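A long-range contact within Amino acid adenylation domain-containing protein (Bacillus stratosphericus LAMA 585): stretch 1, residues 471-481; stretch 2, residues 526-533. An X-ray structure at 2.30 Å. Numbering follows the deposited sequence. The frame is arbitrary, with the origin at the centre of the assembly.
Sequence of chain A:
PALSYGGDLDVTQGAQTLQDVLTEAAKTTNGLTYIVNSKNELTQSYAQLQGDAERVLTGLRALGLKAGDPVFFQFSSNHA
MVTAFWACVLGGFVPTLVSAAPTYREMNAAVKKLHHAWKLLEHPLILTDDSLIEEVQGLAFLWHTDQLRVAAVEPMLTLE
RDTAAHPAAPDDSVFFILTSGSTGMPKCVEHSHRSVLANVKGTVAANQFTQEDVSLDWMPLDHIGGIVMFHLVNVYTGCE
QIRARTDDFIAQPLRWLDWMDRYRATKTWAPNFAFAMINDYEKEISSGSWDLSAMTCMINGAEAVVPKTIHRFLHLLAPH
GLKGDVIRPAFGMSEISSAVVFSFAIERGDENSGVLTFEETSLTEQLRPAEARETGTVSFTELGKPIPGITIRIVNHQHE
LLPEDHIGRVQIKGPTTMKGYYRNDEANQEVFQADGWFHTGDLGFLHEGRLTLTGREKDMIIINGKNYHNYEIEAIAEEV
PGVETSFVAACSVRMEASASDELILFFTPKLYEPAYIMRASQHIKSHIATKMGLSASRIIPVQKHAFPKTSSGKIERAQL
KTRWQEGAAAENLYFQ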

# COMPACT_ATOMS: atom_id res chain seq x y z
N TYR A 471 -18.62 2.61 -15.95
CA TYR A 471 -19.47 2.92 -17.13
C TYR A 471 -20.94 2.69 -16.77
O TYR A 471 -21.82 3.43 -17.26
CB TYR A 471 -19.08 2.09 -18.36
CG TYR A 471 -19.53 0.65 -18.33
CD1 TYR A 471 -20.78 0.27 -18.81
CD2 TYR A 471 -18.70 -0.35 -17.83
CE1 TYR A 471 -21.19 -1.06 -18.78
CE2 TYR A 471 -19.09 -1.67 -17.81
CZ TYR A 471 -20.35 -2.03 -18.28
OH TYR A 471 -20.74 -3.34 -18.26
N GLU A 472 -21.21 1.66 -15.97
CA GLU A 472 -22.58 1.24 -15.58
C GLU A 472 -23.14 2.23 -14.55
O GLU A 472 -24.32 2.61 -14.66
CB GLU A 472 -22.51 -0.18 -15.03
CG GLU A 472 -23.82 -0.94 -15.05
CD GLU A 472 -23.65 -2.39 -14.67
OE1 GLU A 472 -22.49 -2.88 -14.71
OE2 GLU A 472 -24.65 -3.03 -14.31
N ILE A 473 -22.30 2.64 -13.58
CA ILE A 473 -22.68 3.63 -12.53
C ILE A 473 -23.06 4.95 -13.21
O ILE A 473 -24.10 5.51 -12.87
CB ILE A 473 -21.54 3.83 -11.51
CG1 ILE A 473 -21.24 2.53 -10.75
CG2 ILE A 473 -21.86 4.98 -10.56
CD1 ILE A 473 -20.02 2.58 -9.87
N GLU A 474 -22.22 5.41 -14.14
CA GLU A 474 -22.46 6.68 -14.87
C GLU A 474 -23.76 6.61 -15.67
O GLU A 474 -24.57 7.54 -15.58
CB GLU A 474 -21.27 7.01 -15.76
CG GLU A 474 -20.01 7.36 -14.98
CD GLU A 474 -18.76 7.35 -15.83
OE1 GLU A 474 -18.87 6.97 -17.02
OE2 GLU A 474 -17.69 7.72 -15.31
N ALA A 475 -23.98 5.54 -16.44
CA ALA A 475 -25.23 5.37 -17.21
C ALA A 475 -26.43 5.52 -16.27
O ALA A 475 -27.36 6.27 -16.62
CB ALA A 475 -25.25 4.03 -17.92
N ILE A 476 -26.42 4.84 -15.11
CA ILE A 476 -27.58 4.86 -14.16
C ILE A 476 -27.72 6.28 -13.60
O ILE A 476 -28.87 6.76 -13.51
CB ILE A 476 -27.43 3.81 -13.06
CG1 ILE A 476 -27.74 2.42 -13.61
CG2 ILE A 476 -28.32 4.14 -11.86
CD1 ILE A 476 -26.93 1.32 -13.00
N ALA A 477 -26.62 6.92 -13.24
CA ALA A 477 -26.64 8.32 -12.75
C ALA A 477 -27.29 9.24 -13.79
O ALA A 477 -28.01 10.17 -13.38
CB ALA A 477 -25.25 8.78 -12.39
N GLU A 478 -27.09 8.97 -15.09
CA GLU A 478 -27.55 9.84 -16.21
C GLU A 478 -29.03 9.63 -16.51
O GLU A 478 -29.59 10.44 -17.26
CB GLU A 478 -26.71 9.57 -17.46
CG GLU A 478 -25.31 10.17 -17.41
CD GLU A 478 -24.40 9.82 -18.57
OE1 GLU A 478 -24.27 8.61 -18.89
OE2 GLU A 478 -23.81 10.76 -19.16
N GLU A 479 -29.67 8.61 -15.94
CA GLU A 479 -31.13 8.42 -16.08
C GLU A 479 -31.88 9.41 -15.17
O GLU A 479 -33.08 9.64 -15.42
CB GLU A 479 -31.53 6.98 -15.75
CG GLU A 479 -30.99 5.96 -16.74
CD GLU A 479 -31.06 4.51 -16.28
OE1 GLU A 479 -31.40 4.23 -15.11
OE2 GLU A 479 -30.78 3.64 -17.11
N VAL A 480 -31.21 9.97 -14.16
CA VAL A 480 -31.82 11.00 -13.26
C VAL A 480 -32.05 12.26 -14.08
O VAL A 480 -31.11 12.76 -14.70
CB VAL A 480 -30.94 11.30 -12.04
CG1 VAL A 480 -31.54 12.40 -11.18
CG2 VAL A 480 -30.68 10.05 -11.21
N PRO A 481 -33.29 12.82 -14.11
CA PRO A 481 -33.61 13.95 -14.99
C PRO A 481 -32.64 15.14 -14.86
O PRO A 481 -32.30 15.75 -15.86
CB PRO A 481 -35.03 14.34 -14.58
CG PRO A 481 -35.63 13.06 -14.02
CD PRO A 481 -34.47 12.35 -13.35
N SER A 526 -30.24 7.76 -4.63
CA SER A 526 -31.34 6.77 -4.43
C SER A 526 -31.51 5.90 -5.67
O SER A 526 -31.78 4.70 -5.51
CB SER A 526 -32.63 7.44 -4.02
OG SER A 526 -33.21 8.14 -5.11
N HIS A 527 -31.35 6.46 -6.87
CA HIS A 527 -31.49 5.70 -8.14
C HIS A 527 -30.33 4.72 -8.30
O HIS A 527 -30.55 3.61 -8.80
CB HIS A 527 -31.61 6.65 -9.33
CG HIS A 527 -31.96 5.96 -10.60
ND1 HIS A 527 -33.05 5.12 -10.70
CD2 HIS A 527 -31.40 6.00 -11.82
CE1 HIS A 527 -33.13 4.66 -11.94
NE2 HIS A 527 -32.13 5.18 -12.64
N ILE A 528 -29.12 5.10 -7.89
CA ILE A 528 -27.96 4.16 -7.94
C ILE A 528 -28.14 3.09 -6.86
O ILE A 528 -27.83 1.91 -7.14
CB ILE A 528 -26.62 4.93 -7.81
CG1 ILE A 528 -26.33 5.75 -9.06
CG2 ILE A 528 -25.47 3.98 -7.49
CD1 ILE A 528 -25.12 6.63 -8.92
N ALA A 529 -28.61 3.46 -5.67
CA ALA A 529 -28.84 2.50 -4.57
C ALA A 529 -29.85 1.44 -5.02
O ALA A 529 -29.61 0.24 -4.79
CB ALA A 529 -29.30 3.21 -3.32
N THR A 530 -30.95 1.84 -5.66
CA THR A 530 -32.00 0.89 -6.11
C THR A 530 -31.39 -0.01 -7.19
O THR A 530 -31.19 -1.21 -6.90
CB THR A 530 -33.28 1.63 -6.53
OG1 THR A 530 -33.80 2.29 -5.38
CG2 THR A 530 -34.34 0.72 -7.12
N LYS A 531 -31.03 0.58 -8.34
CA LYS A 531 -30.74 -0.17 -9.59
C LYS A 531 -29.57 -1.14 -9.38
O LYS A 531 -29.57 -2.20 -10.03
CB LYS A 531 -30.47 0.79 -10.75
CG LYS A 531 -31.35 0.54 -11.97
CD LYS A 531 -32.82 0.89 -11.76
CE LYS A 531 -33.63 0.73 -13.04
NZ LYS A 531 -35.09 0.82 -12.80
N MET A 532 -28.61 -0.82 -8.51
CA MET A 532 -27.38 -1.64 -8.35
C MET A 532 -27.34 -2.35 -6.98
O MET A 532 -26.41 -3.15 -6.79
CB MET A 532 -26.12 -0.78 -8.52
CG MET A 532 -26.11 0.01 -9.81
SD MET A 532 -24.46 0.57 -10.29
CE MET A 532 -23.90 -0.81 -11.29
N GLY A 533 -28.29 -2.10 -6.08
CA GLY A 533 -28.35 -2.77 -4.77
C GLY A 533 -27.20 -2.36 -3.86
O GLY A 533 -26.75 -3.22 -3.09

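The two stretches meet chiefly through a pair of helices, one that includes 471-477 and one that includes 526-532, whose axes come within 9.5 Å and whose N-to-C directions differ by 123°, so the helices run obliquely against one another. Together they bury 458 Å² of surface. The backbones draw nearest at Ile476 and Ile528, with the CA of Ile476 6.3 Å from the CA of Ile528, and most of the packing is arranged around this point.

Apolar packing makes up the greater part of the contact. Ile476 is its centre: its CA-to-CB bond points toward the second helix, and its side chain sits as a knob in a hole formed by His527, Ile528, Lys531 and Met532. CG2 of Ile476 lies 3.8 Å from CG1 of Ile528 and 4.1 Å from CB of Lys531. CD1 of Ile476 extends to 3.5 Å from CG of Met532 and approaches CB of Lys531 as well, at 4.2 Å. A second layer forms one helical turn earlier, where CG2 of Ile473 lies 4.0 Å from CD1 of Ile528 and CG1 of Ile473 is 3.8 Å from SD of Met532. Ile528 leaves its helix sideways, but its m, t rotamer carries CD1 nearer the first helix, where that atom also lies 4.1 Å from CB of Ala477. Ala477 points away overall, yet its single methyl still reaches this contact. Both isoleucines of this layer are buried, as is Ala477, a fitting environment for side chains with no polar group to satisfy.

Met532 and Lys531 show how long side chains can contribute to such packing. The flexible, unbranched chain of Met532 follows the first helix from Ile476 past Ile473 to Glu472, ending with its CE 3.7 Å from CD of Glu472. Lys531 begins toward the first helix, and its aliphatic base helps line the hole for Ile476; Lys531 as a whole is exposed, and its end leads away from the first stretch.

The polar part of the interface centres on His527. NE2 of His527 donates a hydrogen bond to OE1 of Glu479, with a 2.7 Å separation and an N-H...acceptor angle of 162°, so the bond is short and nearly straight. Histidine suits this place because its ring presents a nitrogen donor at its edge, and the carboxylate of Glu479, on a chain long enough to reach it, supplies the acceptor near the ring plane. The same edge approaches the backbone: CD2 of His527 lies 3.1 Å from O of Ile476, a close contact at the ring edge. That oxygen accepts the backbone hydrogen bond from N of Glu479, at 3.2 Å.

A type I turn from Ala477 to Val480 brings Glu479 and Val480 alongside His527. The CA-to-CB bond of Glu479 points toward the second helix, and CG2 of the buried Val480 packs 4.0 Å from CB of His527. The branched apolar side chain of Val480 thus packs against the base of the histidine whose ring tip is hydrogen-bonded to Glu479.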